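Local coordinates for protein xylulokinase (Brucella ovis, PDB 5VM1) that probably catalyses the ATP-dependent phosphorylation of D-xylulose to D-xylulose 5-phosphate, as a carbohydrate kinase of the FGGY family, at residues Gly267-Asn273 against Trp295-Ile301; Asn273-Lys279 against Ser391-Glu395; Ala332-Phe338 against Leu370-Glu376; Thr329-Pro333 against Leu469-Tyr473. The contacts are given in a common frame with arbitrary orientation. Residues are numbered along the deposited sequence.

Contact 1. Residues Gly267-Asn273 against Trp295-Ile301; sequences GVLFAAN and WHQMGVI
Strands 267-273 and 295-301 run antiparallel, at 156° with axes 4.2 Å apart at closest approach, in a register from Gly267-Ile301 to Asn273-Trp295. Asn273 buries the most surface: its N donates to Trp295 O (2.8 Å) and its O accepts from Trp295 N (3.0 Å), while its m rotamer sends ND2 to OE1 of Gln297 (3.3 Å). Gln297, also m, pairs by backbone with Ala271 (Gln297 N to Ala271 O 2.7 Å), and its amide bonds Thr394 and Gln277. Both strands belong to the mixed sheet of the C-terminal actin-like ATPase domain; the face with Leu269, Ala271 and Ile301 packs on helix 367-390. Gly267 closes the other end, Gly267 N to Ile301 O being 2.8 Å; a side chain there would crowd CB of Ile301. Leu269-Gly299 is a hydrogen-bonded pair. On the opposite face, Phe270 (t) and His296 (p) form an offset stack, centroids 4.0 Å apart and planes at 16°, and Val268 CG1 lies 3.9 Å from CG of Met298, whose side chain lies near predicted substrate-binding Met87.

Contact 2. Residues Asn273-Lys279 against Ser391-Glu395; sequences NGAYQPK and SAGTE
Two non-regular segments meet here, with Lys279 and Ala392 brought to 5.8 Å between CA atoms and Asn273 and Thr394 to 7.4 Å. Asn273, the last residue of its strand, has its CB directed sideways, yet chi1 in m places ND2 3.0 Å from Thr394 OG1. The chain then bows away through Gly274, Ala275 and Tyr276 and returns at Gln277. Extended in an m, t rotamer, Gln277 points its amide into the opposite loop: NE2 donates to Ala392 O (2.9 Å) and, weakly, to Thr394 OG1 (3.3 Å), a hydroxyl that also bonds Gln297. Gly393, at phi 91°, lies beside that amide, where a CB would sit tightly against NE2 of Gln277. Lys279 lays CB 3.5 Å from Ala392 CB, and its t, p, t, t chain brings NZ to a weak 3.3 Å hydrogen bond with Ser391 O. The loop between strands 267-273 and 285-288 thus packs on the loop joining helix 367-390 to strand 399-402, two connections of the C-terminal domain of the FGGY-kinase fold.

Contact 3. Residues Ala332-Phe338 against Leu370-Glu376; sequences APGSVTF and LTQAVLE
A segment extended at Ala332-Pro333, which bends at Ser335 and enters strand 337-339, lies over one side of helix 367-390, with Phe338 and Val374 closest at 5.3 Å between CA atoms. Apolar contacts gather where the strand begins. Val336 (t) sets CG1 3.4 Å from Ala373 CB and CG2 4.1 Å from Leu370 CD1, while Phe338 (t) lays its ring against Val374, whose CG2 makes a CH-pi contact over the face, 4.0 Å from the centroid. Direct polar contact is sparse: Gln372 NE2 donates to Glu376 OE2 (2.7 Å) along the helix and only weakly to Ala332 O across the gap (3.2 Å). Two waters do more. One accepts from Gly334 N (2.9 Å) and donates to Val336 O (2.9 Å) and Glu376 OE1 (2.5 Å); the other accepts from Phe338 N (2.8 Å) and donates to Ala373 O (2.9 Å). The C-terminal helix 470-488 flanks Pro333 and Glu376. Backbone polar groups here therefore reach the helix largely through water, while most direct side-chain contact is apolar.

Contact 4. Residues Thr329-Pro333 against Leu469-Tyr473; sequences TLKAP and LLSAY
The extended segment 329-333, with psi between 128° and 154°, meets the first turn of helix 470-488, so that a ridged strip lies against a helix start; Leu469 holds the N-cap position and its O accepts from Tyr473 N (2.9 Å). The nearest CA pairs are Ala332-Leu469 at 6.2 Å and Pro333-Tyr473 at 6.7 Å. Leu469, in its m, t rotamer, is the main bump from the helix side. It slots into the hollow lined by Leu330, Lys331 and Ala332: its CD1 reaches 3.8 Å from Leu330 CD2 and 3.7 Å from Lys331 C, and its CD2 lies 3.7 Å from Ala332 CB. In return Pro333 fits between Ala472 and Tyr473, with Pro333 CD 3.9 Å from Ala472 CB and Pro333 CG over the ring face of Tyr473, 4.2 Å from the centroid in a CH-pi contact. The rest of that ring runs along the segment: Lys331 O stands at its edge, 4.1 Å from Tyr473 CE1, and Leu330 (t, p) sets CD2 3.7 Å from Tyr473 CE1 and CD1 3.4 Å from Tyr473 OH. Helix 409-419 backs Leu330 and Tyr473, and Lys331 N bonds Tyr410 OH. The arrangement is a largely apolar packing of the first turn of the C-terminal helix 470-488 against the loop between helix 319-326 and strand 337-339, in the C-terminal half of this FGGY-family kinase, far from the predicted active-site residues.

Overall arrangement
Contact 1 is the buried one nearest the chain centre, a regular strand pair beside the predicted catalytic region. Contact 2, which shares Asn273 with it and touches it through Gln297, follows on the end of strand 267-273, where the chain enters irregular, partly exposed loops joined by side-chain hydrogen bonds from Gln277 and, weakly, Lys279. Contacts 3 and 4 form a second cluster, their centres about 25 to 31 Å from those of the first pair, and share Ala332 and Pro333, so one connecting segment packs on both helix 367-390 and the start of helix 470-488. Contact 3 is buried and partly water-mediated; contact 4, nearer the surface, is apolar. Helix 367-390 connects the clusters, backing contact 1.

Contact 1. Residues Gly267-Asn273 against Trp295-Ile301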
loop_
_atom_site.group_PDB
_atom_site.type_symbol
_atom_site.label_atom_id
_atom_site.label_comp_id
_atom_site.label_asym_id
_atom_site.label_seq_id
_atom_site.Cartn_x
_atom_site.Cartn_y
_atom_site.Cartn_z
ATOM N N GLY A 267 -3.180 -4.444 -8.424
ATOM C CA GLY A 267 -4.324 -4.726 -7.569
ATOM C C GLY A 267 -3.853 -5.014 -6.158
ATOM O O GLY A 267 -2.831 -5.662 -5.942
ATOM N N VAL A 268 -4.610 -4.529 -5.184
ATOM C CA VAL A 268 -4.326 -4.855 -3.790
ATOM C C VAL A 268 -5.614 -5.275 -3.115
ATOM O O VAL A 268 -6.621 -4.564 -3.187
ATOM C CB VAL A 268 -3.673 -3.691 -3.018
ATOM C CG1 VAL A 268 -3.583 -4.034 -1.569
ATOM C CG2 VAL A 268 -2.283 -3.430 -3.549
ATOM N N LEU A 269 -5.569 -6.418 -2.442
ATOM C CA LEU A 269 -6.658 -6.899 -1.606
ATOM C C LEU A 269 -6.160 -6.778 -0.169
ATOM O O LEU A 269 -5.205 -7.458 0.210
ATOM C CB LEU A 269 -7.000 -8.342 -1.967
ATOM C CG LEU A 269 -8.176 -9.014 -1.278
ATOM C CD1 LEU A 269 -9.477 -8.326 -1.699
ATOM C CD2 LEU A 269 -8.216 -10.479 -1.622
ATOM N N PHE A 270 -6.765 -5.877 0.607
ATOM C CA PHE A 270 -6.330 -5.551 1.964
ATOM C C PHE A 270 -7.385 -6.033 2.931
ATOM O O PHE A 270 -8.536 -5.603 2.856
ATOM C CB PHE A 270 -6.126 -4.056 2.155
ATOM C CG PHE A 270 -5.564 -3.665 3.526
ATOM C CD1 PHE A 270 -6.335 -3.757 4.677
ATOM C CD2 PHE A 270 -4.261 -3.157 3.642
ATOM C CE1 PHE A 270 -5.822 -3.383 5.905
ATOM C CE2 PHE A 270 -3.736 -2.781 4.867
ATOM C CZ PHE A 270 -4.527 -2.884 5.998
ATOM N N ALA A 271 -6.979 -6.886 3.860
ATOM C CA ALA A 271 -7.870 -7.418 4.868
ATOM C C ALA A 271 -7.290 -7.145 6.247
ATOM O O ALA A 271 -6.124 -7.472 6.512
ATOM C CB ALA A 271 -8.067 -8.924 4.650
ATOM N N ALA A 272 -8.104 -6.569 7.130
ATOM C CA ALA A 272 -7.686 -6.367 8.507
ATOM C C ALA A 272 -7.872 -7.653 9.311
ATOM O O ALA A 272 -8.849 -8.385 9.104
ATOM C CB ALA A 272 -8.470 -5.219 9.127
ATOM N N ASN A 273 -6.912 -7.934 10.218
ATOM C CA ASN A 273 -6.889 -9.147 11.043
ATOM C C ASN A 273 -6.847 -8.861 12.548
ATOM O O ASN A 273 -6.163 -7.936 13.008
ATOM C CB ASN A 273 -5.680 -10.053 10.741
ATOM C CG ASN A 273 -5.571 -10.471 9.284
ATOM O OD1 ASN A 273 -4.472 -10.684 8.785
ATOM N ND2 ASN A 273 -6.703 -10.592 8.602
ATOM N N TRP A 295 -3.521 -6.546 13.069
ATOM C CA TRP A 295 -2.669 -6.903 11.942
ATOM C C TRP A 295 -3.451 -6.726 10.649
ATOM O O TRP A 295 -4.616 -6.308 10.653
ATOM C CB TRP A 295 -2.170 -8.348 12.049
ATOM C CG TRP A 295 -1.026 -8.513 12.980
ATOM C CD1 TRP A 295 0.307 -8.607 12.642
ATOM C CD2 TRP A 295 -1.083 -8.568 14.408
ATOM N NE1 TRP A 295 1.074 -8.728 13.776
ATOM C CE2 TRP A 295 0.250 -8.719 14.873
ATOM C CE3 TRP A 295 -2.127 -8.516 15.346
ATOM C CZ2 TRP A 295 0.554 -8.804 16.226
ATOM C CZ3 TRP A 295 -1.825 -8.601 16.681
ATOM C CH2 TRP A 295 -0.501 -8.749 17.112
ATOM N N HIS A 296 -2.808 -7.044 9.528
ATOM C CA HIS A 296 -3.532 -7.121 8.262
ATOM C C HIS A 296 -2.804 -8.007 7.268
ATOM O O HIS A 296 -1.585 -8.194 7.330
ATOM C CB HIS A 296 -3.764 -5.734 7.642
ATOM C CG HIS A 296 -2.567 -5.162 6.950
ATOM N ND1 HIS A 296 -2.290 -5.390 5.622
ATOM C CD2 HIS A 296 -1.595 -4.331 7.399
ATOM C CE1 HIS A 296 -1.185 -4.748 5.287
ATOM N NE2 HIS A 296 -0.747 -4.089 6.344
ATOM N N GLN A 297 -3.578 -8.479 6.302
ATOM C CA GLN A 297 -3.079 -9.226 5.164
ATOM C C GLN A 297 -3.156 -8.377 3.898
ATOM O O GLN A 297 -3.981 -7.468 3.772
ATOM C CB GLN A 297 -3.872 -10.521 4.977
ATOM C CG GLN A 297 -3.392 -11.613 5.866
ATOM C CD GLN A 297 -4.459 -12.610 6.213
ATOM O OE1 GLN A 297 -5.656 -12.356 6.041
ATOM N NE2 GLN A 297 -4.033 -13.771 6.685
ATOM N N MET A 298 -2.304 -8.712 2.938
ATOM C CA MET A 298 -2.261 -7.982 1.683
ATOM C C MET A 298 -2.020 -8.987 0.573
ATOM O O MET A 298 -1.007 -9.687 0.580
ATOM C CB MET A 298 -1.163 -6.912 1.701
ATOM C CG MET A 298 -1.654 -5.523 1.421
ATOM S SD MET A 298 -0.329 -4.421 0.948
ATOM C CE MET A 298 0.606 -4.201 2.438
ATOM N N GLY A 299 -2.989 -9.123 -0.326
ATOM C CA GLY A 299 -2.794 -9.854 -1.562
ATOM C C GLY A 299 -2.468 -8.860 -2.657
ATOM O O GLY A 299 -3.129 -7.827 -2.787
ATOM N N VAL A 300 -1.411 -9.153 -3.411
ATOM C CA VAL A 300 -0.916 -8.246 -4.446
ATOM C C VAL A 300 -1.076 -8.895 -5.813
ATOM O O VAL A 300 -0.509 -9.960 -6.068
ATOM C CB VAL A 300 0.548 -7.848 -4.231
ATOM C CG1 VAL A 300 0.955 -6.877 -5.317
ATOM C CG2 VAL A 300 0.710 -7.242 -2.891
ATOM N N ILE A 301 -1.800 -8.220 -6.701
ATOM C CA ILE A 301 -1.911 -8.574 -8.108
ATOM C C ILE A 301 -1.015 -7.626 -8.891
ATOM O O ILE A 301 -1.266 -6.413 -8.924
ATOM C CB ILE A 301 -3.365 -8.456 -8.587
ATOM C CG1 ILE A 301 -4.233 -9.489 -7.877
ATOM C CG2 ILE A 301 -3.460 -8.539 -10.128
ATOM C CD1 ILE A 301 -5.653 -9.086 -7.813
#

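Contact 2. Residues Asn273-Lys279 against Ser391-Glu395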
loop_
_atom_site.group_PDB
_atom_site.type_symbol
_atom_site.label_atom_id
_atom_site.label_comp_id
_atom_site.label_asym_id
_atom_site.label_seq_id
_atom_site.Cartn_x
_atom_site.Cartn_y
_atom_site.Cartn_z
ATOM N N ASN A 273 -6.912 -7.934 10.218
ATOM C CA ASN A 273 -6.889 -9.147 11.043
ATOM C C ASN A 273 -6.847 -8.861 12.548
ATOM O O ASN A 273 -6.163 -7.936 13.008
ATOM C CB ASN A 273 -5.680 -10.053 10.741
ATOM C CG ASN A 273 -5.571 -10.471 9.284
ATOM O OD1 ASN A 273 -4.472 -10.684 8.785
ATOM N ND2 ASN A 273 -6.703 -10.592 8.602
ATOM N N GLY A 274 -7.509 -9.721 13.323
ATOM C CA GLY A 274 -7.439 -9.692 14.775
ATOM C C GLY A 274 -6.216 -10.357 15.375
ATOM O O GLY A 274 -5.990 -10.254 16.587
ATOM N N ALA A 275 -5.427 -11.043 14.546
ATOM C CA ALA A 275 -4.184 -11.667 14.967
ATOM C C ALA A 275 -3.191 -11.642 13.812
ATOM O O ALA A 275 -3.510 -11.220 12.695
ATOM C CB ALA A 275 -4.416 -13.106 15.443
ATOM N N TYR A 276 -1.956 -12.038 14.118
ATOM C CA TYR A 276 -0.919 -12.191 13.108
ATOM C C TYR A 276 -1.138 -13.504 12.367
ATOM O O TYR A 276 -1.063 -14.583 12.963
ATOM C CB TYR A 276 0.453 -12.125 13.761
ATOM C CG TYR A 276 1.607 -12.580 12.900
ATOM C CD1 TYR A 276 1.966 -11.908 11.726
ATOM C CD2 TYR A 276 2.362 -13.680 13.287
ATOM C CE1 TYR A 276 3.061 -12.341 10.973
ATOM C CE2 TYR A 276 3.408 -14.114 12.558
ATOM C CZ TYR A 276 3.766 -13.461 11.415
ATOM O OH TYR A 276 4.842 -13.978 10.747
ATOM N N GLN A 277 -1.394 -13.415 11.066
ATOM C CA GLN A 277 -1.860 -14.547 10.266
ATOM C C GLN A 277 -1.024 -14.664 8.994
ATOM O O GLN A 277 -1.505 -14.410 7.885
ATOM C CB GLN A 277 -3.344 -14.368 9.950
ATOM C CG GLN A 277 -4.157 -14.053 11.171
ATOM C CD GLN A 277 -5.609 -13.841 10.865
ATOM O OE1 GLN A 277 -6.315 -13.143 11.597
ATOM N NE2 GLN A 277 -6.076 -14.443 9.783
ATOM N N PRO A 278 0.222 -15.101 9.115
ATOM C CA PRO A 278 1.080 -15.172 7.937
ATOM C C PRO A 278 0.739 -16.345 7.033
ATOM O O PRO A 278 0.253 -17.393 7.463
ATOM C CB PRO A 278 2.476 -15.347 8.540
ATOM C CG PRO A 278 2.220 -16.111 9.799
ATOM C CD PRO A 278 0.926 -15.544 10.333
ATOM N N LYS A 279 1.058 -16.171 5.772
ATOM C CA LYS A 279 0.938 -17.250 4.814
ATOM C C LYS A 279 1.896 -16.964 3.667
ATOM O O LYS A 279 1.464 -16.821 2.520
ATOM C CB LYS A 279 -0.501 -17.371 4.303
ATOM C CG LYS A 279 -0.878 -18.753 3.754
ATOM C CD LYS A 279 -0.758 -19.768 4.835
ATOM C CE LYS A 279 -1.659 -20.959 4.637
ATOM N NZ LYS A 279 -1.770 -21.662 5.956
ATOM N N SER A 391 -7.176 -19.165 3.062
ATOM C CA SER A 391 -6.334 -20.225 3.593
ATOM C C SER A 391 -5.464 -19.734 4.738
ATOM O O SER A 391 -4.765 -20.536 5.359
ATOM C CB SER A 391 -5.443 -20.814 2.500
ATOM O OG SER A 391 -4.399 -19.908 2.185
ATOM N N ALA A 392 -5.456 -18.435 5.006
ATOM C CA ALA A 392 -4.660 -17.889 6.090
ATOM C C ALA A 392 -5.538 -17.367 7.226
ATOM O O ALA A 392 -5.113 -16.480 7.975
ATOM C CB ALA A 392 -3.706 -16.816 5.560
ATOM N N GLY A 393 -6.756 -17.909 7.356
ATOM C CA GLY A 393 -7.624 -17.711 8.513
ATOM C C GLY A 393 -8.588 -16.544 8.450
ATOM O O GLY A 393 -9.209 -16.214 9.473
ATOM N N THR A 394 -8.782 -15.959 7.277
ATOM C CA THR A 394 -9.569 -14.751 7.078
ATOM C C THR A 394 -10.771 -15.127 6.226
ATOM O O THR A 394 -10.617 -15.807 5.209
ATOM C CB THR A 394 -8.707 -13.646 6.405
ATOM O OG1 THR A 394 -7.867 -13.024 7.381
ATOM C CG2 THR A 394 -9.535 -12.596 5.696
ATOM N N GLU A 395 -11.961 -14.724 6.645
ATOM C CA GLU A 395 -13.152 -14.836 5.806
ATOM C C GLU A 395 -13.595 -13.418 5.460
ATOM O O GLU A 395 -13.823 -12.599 6.353
ATOM C CB GLU A 395 -14.242 -15.642 6.523
ATOM C CG GLU A 395 -15.633 -15.713 5.880
ATOM C CD GLU A 395 -16.665 -16.199 6.896
ATOM O OE1 GLU A 395 -16.609 -17.392 7.262
ATOM O OE2 GLU A 395 -17.494 -15.389 7.381
#

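Contact 3. Residues Ala332-Phe338 against Leu370-Glu376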
loop_
_atom_site.group_PDB
_atom_site.type_symbol
_atom_site.label_atom_id
_atom_site.label_comp_id
_atom_site.label_asym_id
_atom_site.label_seq_id
_atom_site.Cartn_x
_atom_site.Cartn_y
_atom_site.Cartn_z
ATOM N N ALA A 332 -22.225 -12.701 -19.781
ATOM C CA ALA A 332 -21.675 -14.008 -19.449
ATOM C C ALA A 332 -20.302 -14.141 -20.088
ATOM O O ALA A 332 -20.092 -13.645 -21.192
ATOM C CB ALA A 332 -22.566 -15.133 -19.945
ATOM N N PRO A 333 -19.338 -14.751 -19.409
ATOM C CA PRO A 333 -18.008 -14.879 -20.012
ATOM C C PRO A 333 -18.103 -15.660 -21.315
ATOM O O PRO A 333 -18.934 -16.565 -21.473
ATOM C CB PRO A 333 -17.202 -15.641 -18.958
ATOM C CG PRO A 333 -17.942 -15.429 -17.677
ATOM C CD PRO A 333 -19.397 -15.345 -18.067
ATOM N N GLY A 334 -17.251 -15.281 -22.266
ATOM C CA GLY A 334 -17.103 -16.008 -23.504
ATOM C C GLY A 334 -15.935 -16.977 -23.455
ATOM O O GLY A 334 -15.364 -17.278 -22.402
ATOM N N SER A 335 -15.556 -17.454 -24.638
ATOM C CA SER A 335 -14.499 -18.451 -24.717
ATOM C C SER A 335 -13.128 -17.848 -24.481
ATOM O O SER A 335 -12.186 -18.600 -24.212
ATOM C CB SER A 335 -14.548 -19.165 -26.075
ATOM O OG SER A 335 -14.321 -18.285 -27.146
ATOM N N VAL A 336 -13.015 -16.519 -24.537
ATOM C CA VAL A 336 -11.745 -15.833 -24.315
ATOM C C VAL A 336 -11.442 -15.729 -22.821
ATOM O O VAL A 336 -12.297 -15.341 -22.015
ATOM C CB VAL A 336 -11.747 -14.441 -24.953
ATOM C CG1 VAL A 336 -10.415 -13.815 -24.679
ATOM C CG2 VAL A 336 -11.999 -14.517 -26.443
ATOM N N THR A 337 -10.222 -16.092 -22.452
ATOM C CA THR A 337 -9.706 -15.997 -21.096
ATOM C C THR A 337 -8.432 -15.159 -21.121
ATOM O O THR A 337 -7.604 -15.299 -22.027
ATOM C CB THR A 337 -9.430 -17.412 -20.513
ATOM O OG1 THR A 337 -10.673 -18.119 -20.290
ATOM C CG2 THR A 337 -8.625 -17.344 -19.217
ATOM N N PHE A 338 -8.270 -14.276 -20.145
ATOM C CA PHE A 338 -7.070 -13.445 -20.056
ATOM C C PHE A 338 -6.347 -13.747 -18.743
ATOM O O PHE A 338 -6.953 -13.694 -17.665
ATOM C CB PHE A 338 -7.420 -11.960 -20.155
ATOM C CG PHE A 338 -6.246 -11.041 -20.031
ATOM C CD1 PHE A 338 -5.324 -10.923 -21.047
ATOM C CD2 PHE A 338 -6.072 -10.283 -18.904
ATOM C CE1 PHE A 338 -4.236 -10.066 -20.937
ATOM C CE2 PHE A 338 -4.993 -9.425 -18.785
ATOM C CZ PHE A 338 -4.080 -9.316 -19.803
ATOM N N LEU A 370 -12.459 -8.928 -26.019
ATOM C CA LEU A 370 -11.165 -9.088 -25.365
ATOM C C LEU A 370 -11.032 -8.144 -24.177
ATOM O O LEU A 370 -10.505 -8.543 -23.134
ATOM C CB LEU A 370 -10.031 -8.873 -26.368
ATOM C CG LEU A 370 -9.520 -10.158 -26.997
ATOM C CD1 LEU A 370 -10.608 -10.840 -27.755
ATOM C CD2 LEU A 370 -8.380 -9.829 -27.912
ATOM N N THR A 371 -11.531 -6.905 -24.303
ATOM C CA THR A 371 -11.703 -6.034 -23.140
ATOM C C THR A 371 -12.416 -6.762 -22.000
ATOM O O THR A 371 -11.926 -6.779 -20.862
ATOM C CB THR A 371 -12.482 -4.776 -23.534
ATOM O OG1 THR A 371 -11.713 -4.004 -24.452
ATOM C CG2 THR A 371 -12.840 -3.913 -22.308
ATOM N N GLN A 372 -13.561 -7.397 -22.302
ATOM C CA GLN A 372 -14.302 -8.163 -21.298
ATOM C C GLN A 372 -13.436 -9.238 -20.644
ATOM O O GLN A 372 -13.441 -9.388 -19.417
ATOM C CB GLN A 372 -15.519 -8.792 -21.942
ATOM C CG GLN A 372 -16.473 -9.463 -21.017
ATOM C CD GLN A 372 -17.553 -10.170 -21.813
ATOM O OE1 GLN A 372 -18.124 -9.602 -22.749
ATOM N NE2 GLN A 372 -17.804 -11.427 -21.480
ATOM N N ALA A 373 -12.660 -9.971 -21.438
ATOM C CA ALA A 373 -11.835 -11.032 -20.871
ATOM C C ALA A 373 -10.721 -10.463 -19.992
ATOM O O ALA A 373 -10.265 -11.139 -19.060
ATOM C CB ALA A 373 -11.266 -11.902 -21.990
ATOM N N VAL A 374 -10.246 -9.250 -20.294
ATOM C CA VAL A 374 -9.242 -8.614 -19.443
ATOM C C VAL A 374 -9.834 -8.289 -18.078
ATOM O O VAL A 374 -9.209 -8.542 -17.046
ATOM C CB VAL A 374 -8.660 -7.346 -20.110
ATOM C CG1 VAL A 374 -7.748 -6.567 -19.116
ATOM C CG2 VAL A 374 -7.917 -7.689 -21.403
ATOM N N LEU A 375 -11.046 -7.730 -18.049
ATOM C CA LEU A 375 -11.680 -7.427 -16.771
ATOM C C LEU A 375 -12.036 -8.706 -16.027
ATOM O O LEU A 375 -11.794 -8.807 -14.815
ATOM C CB LEU A 375 -12.918 -6.545 -16.968
ATOM C CG LEU A 375 -12.795 -5.203 -17.718
ATOM C CD1 LEU A 375 -14.026 -4.326 -17.528
ATOM C CD2 LEU A 375 -11.521 -4.442 -17.344
ATOM N N GLU A 376 -12.583 -9.706 -16.738
ATOM C CA GLU A 376 -12.876 -10.991 -16.099
ATOM C C GLU A 376 -11.626 -11.610 -15.492
ATOM O O GLU A 376 -11.652 -12.085 -14.346
ATOM C CB GLU A 376 -13.482 -11.952 -17.109
ATOM C CG GLU A 376 -14.924 -11.732 -17.439
ATOM C CD GLU A 376 -15.302 -12.372 -18.776
ATOM O OE1 GLU A 376 -14.426 -13.033 -19.385
ATOM O OE2 GLU A 376 -16.466 -12.197 -19.208
HETATM O O HOH W 1 -14.779 -13.870 -21.671
HETATM O O HOH W 2 -10.552 -13.962 -18.572
#

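Contact 4. Residues Thr329-Pro333 against Leu469-Tyr473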
loop_
_atom_site.group_PDB
_atom_site.type_symbol
_atom_site.label_atom_id
_atom_site.label_comp_id
_atom_site.label_asym_id
_atom_site.label_seq_id
_atom_site.Cartn_x
_atom_site.Cartn_y
_atom_site.Cartn_z
ATOM N N THR A 329 -23.798 -3.228 -18.435
ATOM C CA THR A 329 -24.456 -4.497 -18.150
ATOM C C THR A 329 -23.462 -5.657 -18.223
ATOM O O THR A 329 -22.698 -5.778 -19.193
ATOM C CB THR A 329 -25.616 -4.722 -19.121
ATOM O OG1 THR A 329 -26.614 -3.719 -18.895
ATOM C CG2 THR A 329 -26.236 -6.104 -18.913
ATOM N N LEU A 330 -23.430 -6.468 -17.164
ATOM C CA LEU A 330 -22.535 -7.616 -17.122
ATOM C C LEU A 330 -22.971 -8.656 -18.146
ATOM O O LEU A 330 -24.168 -8.913 -18.328
ATOM C CB LEU A 330 -22.507 -8.241 -15.729
ATOM C CG LEU A 330 -21.301 -9.148 -15.427
ATOM C CD1 LEU A 330 -20.030 -8.324 -15.227
ATOM C CD2 LEU A 330 -21.532 -10.033 -14.222
ATOM N N LYS A 331 -21.992 -9.221 -18.843
ATOM C CA LYS A 331 -22.204 -10.281 -19.820
ATOM C C LYS A 331 -21.656 -11.605 -19.299
ATOM O O LYS A 331 -20.719 -11.636 -18.492
ATOM C CB LYS A 331 -21.512 -9.938 -21.137
ATOM C CG LYS A 331 -22.052 -8.701 -21.817
ATOM C CD LYS A 331 -21.229 -8.411 -23.042
ATOM C CE LYS A 331 -21.519 -7.042 -23.624
ATOM N NZ LYS A 331 -20.456 -6.751 -24.636
ATOM N N ALA A 332 -22.225 -12.701 -19.781
ATOM C CA ALA A 332 -21.675 -14.008 -19.449
ATOM C C ALA A 332 -20.302 -14.141 -20.088
ATOM O O ALA A 332 -20.092 -13.645 -21.192
ATOM C CB ALA A 332 -22.566 -15.133 -19.945
ATOM N N PRO A 333 -19.338 -14.751 -19.409
ATOM C CA PRO A 333 -18.008 -14.879 -20.012
ATOM C C PRO A 333 -18.103 -15.660 -21.315
ATOM O O PRO A 333 -18.934 -16.565 -21.473
ATOM C CB PRO A 333 -17.202 -15.641 -18.958
ATOM C CG PRO A 333 -17.942 -15.429 -17.677
ATOM C CD PRO A 333 -19.397 -15.345 -18.067
ATOM N N LEU A 469 -25.425 -14.903 -13.338
ATOM C CA LEU A 469 -24.127 -15.183 -13.926
ATOM C C LEU A 469 -23.133 -15.833 -12.950
ATOM O O LEU A 469 -21.970 -16.039 -13.330
ATOM C CB LEU A 469 -23.557 -13.899 -14.536
ATOM C CG LEU A 469 -24.406 -13.425 -15.723
ATOM C CD1 LEU A 469 -23.862 -12.144 -16.319
ATOM C CD2 LEU A 469 -24.464 -14.523 -16.790
ATOM N N LEU A 470 -23.569 -16.202 -11.728
ATOM C CA LEU A 470 -22.653 -16.797 -10.749
ATOM C C LEU A 470 -22.087 -18.120 -11.236
ATOM O O LEU A 470 -20.895 -18.410 -11.042
ATOM C CB LEU A 470 -23.355 -17.037 -9.418
ATOM C CG LEU A 470 -23.442 -15.852 -8.477
ATOM C CD1 LEU A 470 -24.196 -16.291 -7.247
ATOM C CD2 LEU A 470 -22.059 -15.271 -8.141
ATOM N N SER A 471 -22.936 -18.944 -11.848
ATOM C CA SER A 471 -22.490 -20.243 -12.325
ATOM C C SER A 471 -21.547 -20.096 -13.507
ATOM O O SER A 471 -20.491 -20.732 -13.551
ATOM C CB SER A 471 -23.705 -21.093 -12.697
ATOM O OG SER A 471 -23.307 -22.363 -13.162
ATOM N N ALA A 472 -21.902 -19.242 -14.471
ATOM C CA ALA A 472 -21.031 -19.044 -15.624
ATOM C C ALA A 472 -19.681 -18.478 -15.204
ATOM O O ALA A 472 -18.646 -18.842 -15.772
ATOM C CB ALA A 472 -21.709 -18.149 -16.661
ATOM N N TYR A 473 -19.662 -17.616 -14.179
ATOM C CA TYR A 473 -18.386 -17.090 -13.700
ATOM C C TYR A 473 -17.549 -18.169 -13.018
ATOM O O TYR A 473 -16.320 -18.129 -13.129
ATOM C CB TYR A 473 -18.605 -15.900 -12.757
ATOM C CG TYR A 473 -18.409 -14.550 -13.408
ATOM C CD1 TYR A 473 -19.333 -14.057 -14.334
ATOM C CD2 TYR A 473 -17.268 -13.787 -13.147
ATOM C CE1 TYR A 473 -19.148 -12.827 -14.954
ATOM C CE2 TYR A 473 -17.074 -12.546 -13.785
ATOM C CZ TYR A 473 -18.018 -12.078 -14.676
ATOM O OH TYR A 473 -17.830 -10.870 -15.304
#